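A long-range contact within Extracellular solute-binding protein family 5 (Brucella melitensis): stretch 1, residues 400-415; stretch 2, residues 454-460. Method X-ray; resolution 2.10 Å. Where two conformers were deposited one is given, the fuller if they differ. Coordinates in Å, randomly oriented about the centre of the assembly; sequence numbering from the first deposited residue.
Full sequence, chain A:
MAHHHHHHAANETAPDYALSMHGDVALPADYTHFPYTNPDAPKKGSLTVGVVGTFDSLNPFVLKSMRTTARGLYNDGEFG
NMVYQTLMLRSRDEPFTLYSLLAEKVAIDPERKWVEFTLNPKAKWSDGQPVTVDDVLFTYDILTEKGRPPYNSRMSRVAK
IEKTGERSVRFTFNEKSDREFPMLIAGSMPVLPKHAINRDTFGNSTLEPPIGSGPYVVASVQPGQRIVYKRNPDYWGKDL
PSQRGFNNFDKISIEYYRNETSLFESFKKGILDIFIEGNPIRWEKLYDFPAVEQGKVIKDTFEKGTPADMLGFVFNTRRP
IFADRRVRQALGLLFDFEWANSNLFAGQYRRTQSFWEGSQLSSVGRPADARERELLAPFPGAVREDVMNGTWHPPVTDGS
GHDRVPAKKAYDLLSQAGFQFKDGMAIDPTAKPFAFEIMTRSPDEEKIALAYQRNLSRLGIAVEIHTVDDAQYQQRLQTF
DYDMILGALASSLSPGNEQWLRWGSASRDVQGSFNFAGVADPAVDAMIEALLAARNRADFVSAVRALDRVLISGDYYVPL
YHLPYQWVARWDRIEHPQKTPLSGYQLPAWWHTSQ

Stretch 1, residues 400-415: SGHDRVPAKKAYDLLS
Stretch 2 454-460: RNLSRLG

The contact between residues 400-415 and 454-460 is a small mixed one, in which L459 packs on a helix while R458 and N455 engage the loop before it, the apolar and polar parts taking roughly equal shares of the 340 Å² buried in all. In the first stretch a loop leads through the D403 cap into a helix that runs to S415 and continues later in the chain. The second stretch is the last part of a helix that begins earlier in the chain; L459 (phi/psi -94/10) and G460 (84/19) lie beyond the helix. The register is set by two CA pairs: H402 CA lies 7.0 Å from N455 CA, and A407 CA lies 7.4 Å from L459 CA. Both chains therefore advance in the same sense through the contact.

L459 has the largest covered area, 88 Å². Its CA-to-CB bond points toward the helix, with chi1 at -106°, between wells, and chi2 at 78° (p), and its two methyls spread along the helix surface. L459 CD1 meets A407 CB at 3.8 Å, while L459 CD2 lies 3.9 Å from A410 CB, 4.1 Å from Y411 N and 4.1 Å from L414 CD1. A407, A410 and L414 follow one another at intervals of three and four, so they share a helix face, and all three point their CA-to-CB bonds toward the second stretch. The short alanine side chains let the leucine come close to the helix backbone, and L414 (m, t) closes the far end of this apolar strip. The helix beneath is regular, with Y411 N bonded to A407 O at 2.9 Å and L414 N to A410 O at 3.0 Å.

The polar part centres on N455, which is buried. Its CA-to-CB bond runs sideways, but with chi1 at -75° (m) and chi2 at 99° the amide comes nearer, and N455 ND2 donates a weak hydrogen bond to G401 O (3.0 Å, angle 132°). Water 1 accepts from D403 N at 3.0 Å and, weakly, from N455 ND2 at 3.3 Å, giving the amide a second link to the loop. G401 adopts phi/psi 90/-6, where a CB would be jammed against the preceding carbonyl; G460 is glycine-requiring for the same reason.

R458 (m, t, p, chi4 -114°) points its CA-to-CB bond toward the loop and covers H402. One face of its guanidinium lies over H402 CA, 3.4 Å from R458 NH1, and H402 CB is 3.5 Å from R458 CZ. The imidazole itself leads away (chi1 43°, p; chi2 85°), so the arginine rests on the aliphatic root of the histidine.

The loop is held in shape by its own bonds. H402 N donates to S400 OG (3.0 Å), S400 being in the p rotamer. D403, with chi1 at -170° (t), caps the helix: D403 OD1 accepts from V405 N at 3.0 Å, satisfying an amide that the first turn leaves without a helical partner.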

ATOM      1  N   SER A 400      24.704  -4.329 -21.447  1.00 21.49           N
ATOM      2  CA  SER A 400      24.890  -3.993 -22.842  1.00 22.58           C
ATOM      3  C   SER A 400      23.592  -3.819 -23.593  1.00 22.19           C
ATOM      4  O   SER A 400      23.579  -3.171 -24.620  1.00 23.49           O
ATOM      5  CB  SER A 400      25.709  -5.104 -23.548  1.00 22.94           C
ATOM      6  OG  SER A 400      24.952  -6.326 -23.627  1.00 23.52           O
ATOM      7  N   GLY A 401      22.510  -4.473 -23.187  1.00 21.30           N
ATOM      8  CA  GLY A 401      21.310  -4.496 -24.047  1.00 22.65           C
ATOM      9  C   GLY A 401      21.246  -5.668 -25.040  1.00 23.56           C
ATOM     10  O   GLY A 401      20.213  -5.866 -25.713  1.00 23.50           O
ATOM     11  N   HIS A 402      22.327  -6.454 -25.116  1.00 24.31           N
ATOM     12  CA  HIS A 402      22.402  -7.652 -25.979  1.00 24.38           C
ATOM     13  C   HIS A 402      23.277  -8.707 -25.367  1.00 23.38           C
ATOM     14  O   HIS A 402      24.200  -9.173 -25.965  1.00 23.10           O
ATOM     15  CB  HIS A 402      22.928  -7.322 -27.403  1.00 27.82           C
ATOM     16  CG  HIS A 402      24.098  -6.379 -27.435  1.00 29.18           C
ATOM     17  ND1 HIS A 402      25.405  -6.802 -27.292  1.00 32.39           N
ATOM     18  CD2 HIS A 402      24.156  -5.031 -27.573  1.00 31.34           C
ATOM     19  CE1 HIS A 402      26.219  -5.756 -27.334  1.00 32.33           C
ATOM     20  NE2 HIS A 402      25.488  -4.668 -27.505  1.00 31.91           N
ATOM     21  N   ASP A 403      22.990  -9.094 -24.140  1.00 23.06           N
ATOM     22  CA  ASP A 403      23.798 -10.075 -23.437  1.00 22.71           C
ATOM     23  C   ASP A 403      23.385 -11.491 -23.911  1.00 23.74           C
ATOM     24  O   ASP A 403      22.214 -11.890 -23.772  1.00 22.85           O
ATOM     25  CB  ASP A 403      23.557  -9.886 -21.939  1.00 22.34           C
ATOM     26  CG  ASP A 403      24.515 -10.691 -21.066  1.00 22.47           C
ATOM     27  OD1 ASP A 403      24.937 -11.791 -21.483  1.00 21.82           O
ATOM     28  OD2 ASP A 403      24.817 -10.205 -19.952  1.00 22.04           O
ATOM     29  N   ARG A 404      24.350 -12.261 -24.390  1.00 24.11           N
ATOM     30  CA  ARG A 404      24.106 -13.572 -24.970  1.00 25.01           C
ATOM     31  C   ARG A 404      23.721 -14.617 -23.915  1.00 24.83           C
ATOM     32  O   ARG A 404      23.053 -15.595 -24.262  1.00 23.52           O
ATOM     33  CB  ARG A 404      25.337 -14.074 -25.764  1.00 26.02           C
ATOM     34  N   VAL A 405      24.072 -14.392 -22.640  1.00 22.86           N
ATOM     35  CA  VAL A 405      23.810 -15.401 -21.629  1.00 22.31           C
ATOM     36  C   VAL A 405      22.291 -15.661 -21.352  1.00 21.39           C
ATOM     37  O   VAL A 405      21.842 -16.789 -21.513  1.00 20.77           O
ATOM     38  CB  VAL A 405      24.656 -15.148 -20.349  1.00 23.29           C
ATOM     39  CG1 VAL A 405      24.227 -16.008 -19.166  1.00 23.06           C
ATOM     40  CG2 VAL A 405      26.146 -15.387 -20.683  1.00 24.15           C
ATOM     41  N   PRO A 406      21.504 -14.641 -20.961  1.00 19.31           N
ATOM     42  CA  PRO A 406      20.093 -14.956 -20.745  1.00 18.37           C
ATOM     43  C   PRO A 406      19.428 -15.361 -22.029  1.00 17.72           C
ATOM     44  O   PRO A 406      18.462 -16.090 -21.994  1.00 16.53           O
ATOM     45  CB  PRO A 406      19.461 -13.637 -20.239  1.00 18.42           C
ATOM     46  CG  PRO A 406      20.573 -12.659 -20.090  1.00 18.91           C
ATOM     47  CD  PRO A 406      21.863 -13.259 -20.588  1.00 19.74           C
ATOM     48  N   ALA A 407      19.901 -14.861 -23.156  1.00 18.43           N
ATOM     49  CA  ALA A 407      19.286 -15.224 -24.435  1.00 19.14           C
ATOM     50  C   ALA A 407      19.458 -16.715 -24.800  1.00 19.03           C
ATOM     51  O   ALA A 407      18.535 -17.320 -25.338  1.00 18.67           O
ATOM     52  CB  ALA A 407      19.805 -14.335 -25.558  1.00 20.35           C
ATOM     53  N   LYS A 408      20.599 -17.303 -24.468  1.00 18.95           N
ATOM     54  CA  LYS A 408      20.822 -18.713 -24.717  1.00 19.85           C
ATOM     55  C   LYS A 408      19.901 -19.540 -23.799  1.00 19.48           C
ATOM     56  O   LYS A 408      19.401 -20.576 -24.222  1.00 18.21           O
ATOM     57  CB  LYS A 408      22.317 -19.115 -24.482  1.00 20.83           C
ATOM     58  N   LYS A 409      19.720 -19.108 -22.537  1.00 18.98           N
ATOM     59  CA  LYS A 409      18.847 -19.849 -21.617  1.00 19.33           C
ATOM     60  C   LYS A 409      17.399 -19.793 -22.156  1.00 18.16           C
ATOM     61  O   LYS A 409      16.687 -20.793 -22.116  1.00 18.29           O
ATOM     62  CB  LYS A 409      18.955 -19.386 -20.136  1.00 20.43           C
ATOM     63  N   ALA A 410      16.998 -18.643 -22.667  1.00 17.25           N
ATOM     64  CA  ALA A 410      15.681 -18.462 -23.213  1.00 17.51           C
ATOM     65  C   ALA A 410      15.459 -19.356 -24.434  1.00 17.44           C
ATOM     66  O   ALA A 410      14.424 -20.005 -24.571  1.00 16.26           O
ATOM     67  CB  ALA A 410      15.437 -16.989 -23.559  1.00 16.78           C
ATOM     68  N   TYR A 411      16.420 -19.332 -25.328  1.00 19.10           N
ATOM     69  CA  TYR A 411      16.403 -20.162 -26.522  1.00 21.40           C
ATOM     70  C   TYR A 411      16.238 -21.646 -26.199  1.00 19.91           C
ATOM     71  O   TYR A 411      15.385 -22.313 -26.773  1.00 17.68           O
ATOM     72  CB  TYR A 411      17.655 -19.857 -27.335  1.00 25.88           C
ATOM     73  CG  TYR A 411      17.892 -20.742 -28.510  1.00 32.07           C
ATOM     74  CD1 TYR A 411      18.574 -21.966 -28.380  1.00 36.91           C
ATOM     75  CD2 TYR A 411      17.450 -20.364 -29.768  1.00 38.02           C
ATOM     76  CE1 TYR A 411      18.811 -22.789 -29.486  1.00 41.44           C
ATOM     77  CE2 TYR A 411      17.671 -21.184 -30.885  1.00 42.47           C
ATOM     78  CZ  TYR A 411      18.347 -22.391 -30.740  1.00 43.38           C
ATOM     79  OH  TYR A 411      18.565 -23.197 -31.848  1.00 49.18           O
ATOM     80  N   ASP A 412      17.013 -22.131 -25.230  1.00 19.21           N
ATOM     81  CA  ASP A 412      16.935 -23.515 -24.805  0.50 19.44           C
ATOM     82  C   ASP A 412      15.533 -23.856 -24.191  1.00 19.15           C
ATOM     83  O   ASP A 412      14.932 -24.898 -24.519  1.00 17.66           O
ATOM     84  CB  ASP A 412      18.112 -23.849 -23.848  0.50 19.65           C
ATOM     85  CG  ASP A 412      19.511 -23.744 -24.523  0.50 19.96           C
ATOM     86  OD1 ASP A 412      19.622 -23.750 -25.762  0.50 20.23           O
ATOM     87  OD2 ASP A 412      20.520 -23.651 -23.789  0.50 20.23           O
ATOM     88  N   LEU A 413      15.034 -23.005 -23.295  1.00 18.51           N
ATOM     89  CA  LEU A 413      13.679 -23.213 -22.713  1.00 18.37           C
ATOM     90  C   LEU A 413      12.570 -23.249 -23.779  1.00 16.73           C
ATOM     91  O   LEU A 413      11.695 -24.119 -23.728  1.00 18.20           O
ATOM     92  CB  LEU A 413      13.316 -22.132 -21.687  1.00 19.81           C
ATOM     93  CG  LEU A 413      13.920 -22.309 -20.287  1.00 22.49           C
ATOM     94  CD1 LEU A 413      13.831 -21.032 -19.451  1.00 22.48           C
ATOM     95  CD2 LEU A 413      13.232 -23.441 -19.517  1.00 24.86           C
ATOM     96  N   LEU A 414      12.597 -22.328 -24.728  1.00 15.19           N
ATOM     97  CA  LEU A 414      11.558 -22.280 -25.762  1.00 15.54           C
ATOM     98  C   LEU A 414      11.647 -23.549 -26.633  1.00 15.32           C
ATOM     99  O   LEU A 414      10.630 -24.080 -27.003  1.00 14.08           O
ATOM    100  CB  LEU A 414      11.658 -21.020 -26.654  1.00 15.22           C
ATOM    101  CG  LEU A 414      11.341 -19.707 -25.934  1.00 15.18           C
ATOM    102  CD1 LEU A 414      11.771 -18.514 -26.776  1.00 15.54           C
ATOM    103  CD2 LEU A 414       9.882 -19.610 -25.583  1.00 14.82           C
ATOM    104  N   SER A 415      12.869 -24.014 -26.927  1.00 16.02           N
ATOM    105  CA  SER A 415      13.050 -25.264 -27.673  1.00 17.13           C
ATOM    106  C   SER A 415      12.474 -26.473 -26.908  1.00 16.85           C
ATOM    107  O   SER A 415      11.743 -27.270 -27.476  1.00 16.23           O
ATOM    108  CB  SER A 415      14.519 -25.484 -28.037  1.00 18.59           C
ATOM    109  OG  SER A 415      14.961 -24.441 -28.876  1.00 19.57           O
ATOM    110  N   ARG A 454      13.053  -4.591 -28.024  1.00 19.20           N
ATOM    111  CA  ARG A 454      14.357  -4.759 -28.669  0.70 20.08           C
ATOM    112  C   ARG A 454      14.962  -6.137 -28.310  1.00 18.86           C
ATOM    113  O   ARG A 454      15.460  -6.865 -29.200  1.00 18.26           O
ATOM    114  CB  ARG A 454      15.280  -3.565 -28.396  0.70 21.94           C
ATOM    115  CG  ARG A 454      14.839  -2.299 -29.160  0.70 24.29           C
ATOM    116  CD  ARG A 454      15.796  -1.086 -29.073  0.70 25.69           C
ATOM    117  NE  ARG A 454      15.909  -0.481 -27.720  0.70 27.68           N
ATOM    118  CZ  ARG A 454      15.054   0.433 -27.238  0.70 28.06           C
ATOM    119  NH1 ARG A 454      14.024   0.828 -27.968  0.70 28.32           N
ATOM    120  NH2 ARG A 454      15.215   0.953 -26.034  0.70 27.59           N
ATOM    121  N   ASN A 455      14.889  -6.526 -27.049  1.00 18.65           N
ATOM    122  CA  ASN A 455      15.462  -7.840 -26.668  1.00 19.21           C
ATOM    123  C   ASN A 455      14.692  -9.061 -27.218  1.00 19.08           C
ATOM    124  O   ASN A 455      15.292 -10.083 -27.660  1.00 18.29           O
ATOM    125  CB  ASN A 455      15.603  -7.923 -25.166  1.00 19.29           C
ATOM    126  CG  ASN A 455      16.751  -7.096 -24.685  1.00 20.23           C
ATOM    127  OD1 ASN A 455      16.578  -5.964 -24.218  1.00 19.66           O
ATOM    128  ND2 ASN A 455      17.945  -7.643 -24.834  1.00 19.81           N
ATOM    129  N   LEU A 456      13.369  -8.942 -27.242  1.00 18.14           N
ATOM    130  CA  LEU A 456      12.540 -10.011 -27.799  1.00 18.77           C
ATOM    131  C   LEU A 456      12.824 -10.167 -29.295  1.00 19.65           C
ATOM    132  O   LEU A 456      12.890 -11.287 -29.787  1.00 19.31           O
ATOM    133  CB  LEU A 456      11.038  -9.759 -27.522  1.00 18.95           C
ATOM    134  CG  LEU A 456      10.699  -9.723 -26.016  1.00 19.70           C
ATOM    135  CD1 LEU A 456       9.392  -8.998 -25.653  1.00 20.02           C
ATOM    136  CD2 LEU A 456      10.650 -11.106 -25.478  1.00 20.51           C
ATOM    137  N   SER A 457      12.967  -9.047 -30.008  1.00 20.15           N
ATOM    138  CA  SER A 457      13.202  -9.102 -31.449  1.00 22.19           C
ATOM    139  C   SER A 457      14.513  -9.804 -31.734  1.00 21.73           C
ATOM    140  O   SER A 457      14.622 -10.466 -32.708  1.00 20.63           O
ATOM    141  CB  SER A 457      13.229  -7.733 -32.104  1.00 23.36           C
ATOM    142  OG  SER A 457      14.418  -7.098 -31.676  1.00 28.07           O
ATOM    143  N   ARG A 458      15.496  -9.676 -30.862  1.00 23.11           N
ATOM    144  CA  ARG A 458      16.745 -10.367 -31.083  1.00 25.97           C
ATOM    145  C   ARG A 458      16.613 -11.912 -31.067  1.00 25.11           C
ATOM    146  O   ARG A 458      17.455 -12.595 -31.618  1.00 23.95           O
ATOM    147  CB  ARG A 458      17.809  -9.914 -30.091  1.00 29.96           C
ATOM    148  CG  ARG A 458      18.280  -8.472 -30.254  1.00 35.40           C
ATOM    149  CD  ARG A 458      19.379  -8.119 -29.233  1.00 41.42           C
ATOM    150  NE  ARG A 458      20.487  -9.111 -29.265  1.00 48.09           N
ATOM    151  CZ  ARG A 458      20.841  -9.983 -28.289  1.00 52.03           C
ATOM    152  NH1 ARG A 458      20.232 -10.018 -27.111  1.00 52.63           N
ATOM    153  NH2 ARG A 458      21.857 -10.828 -28.489  1.00 52.56           N
ATOM    154  N   LEU A 459      15.569 -12.456 -30.443  1.00 22.67           N
ATOM    155  CA  LEU A 459      15.278 -13.892 -30.530  1.00 23.42           C
ATOM    156  C   LEU A 459      14.284 -14.303 -31.635  1.00 21.51           C
ATOM    157  O   LEU A 459      13.801 -15.424 -31.646  1.00 21.62           O
ATOM    158  CB  LEU A 459      14.739 -14.411 -29.180  1.00 25.80           C
ATOM    159  CG  LEU A 459      15.728 -15.254 -28.392  1.00 29.88           C
ATOM    160  CD1 LEU A 459      16.703 -14.319 -27.734  1.00 31.55           C
ATOM    161  CD2 LEU A 459      15.021 -16.069 -27.319  1.00 33.94           C
ATOM    162  N   GLY A 460      13.943 -13.383 -32.511  1.00 19.87           N
ATOM    163  CA  GLY A 460      12.997 -13.638 -33.562  1.00 18.95           C
ATOM    164  C   GLY A 460      11.531 -13.478 -33.175  1.00 17.63           C
ATOM    165  O   GLY A 460      10.650 -13.980 -33.891  1.00 16.54           O
TER
HETATM  166  O   HOH W   1      20.573  -7.891 -22.877  1.00 15.22           O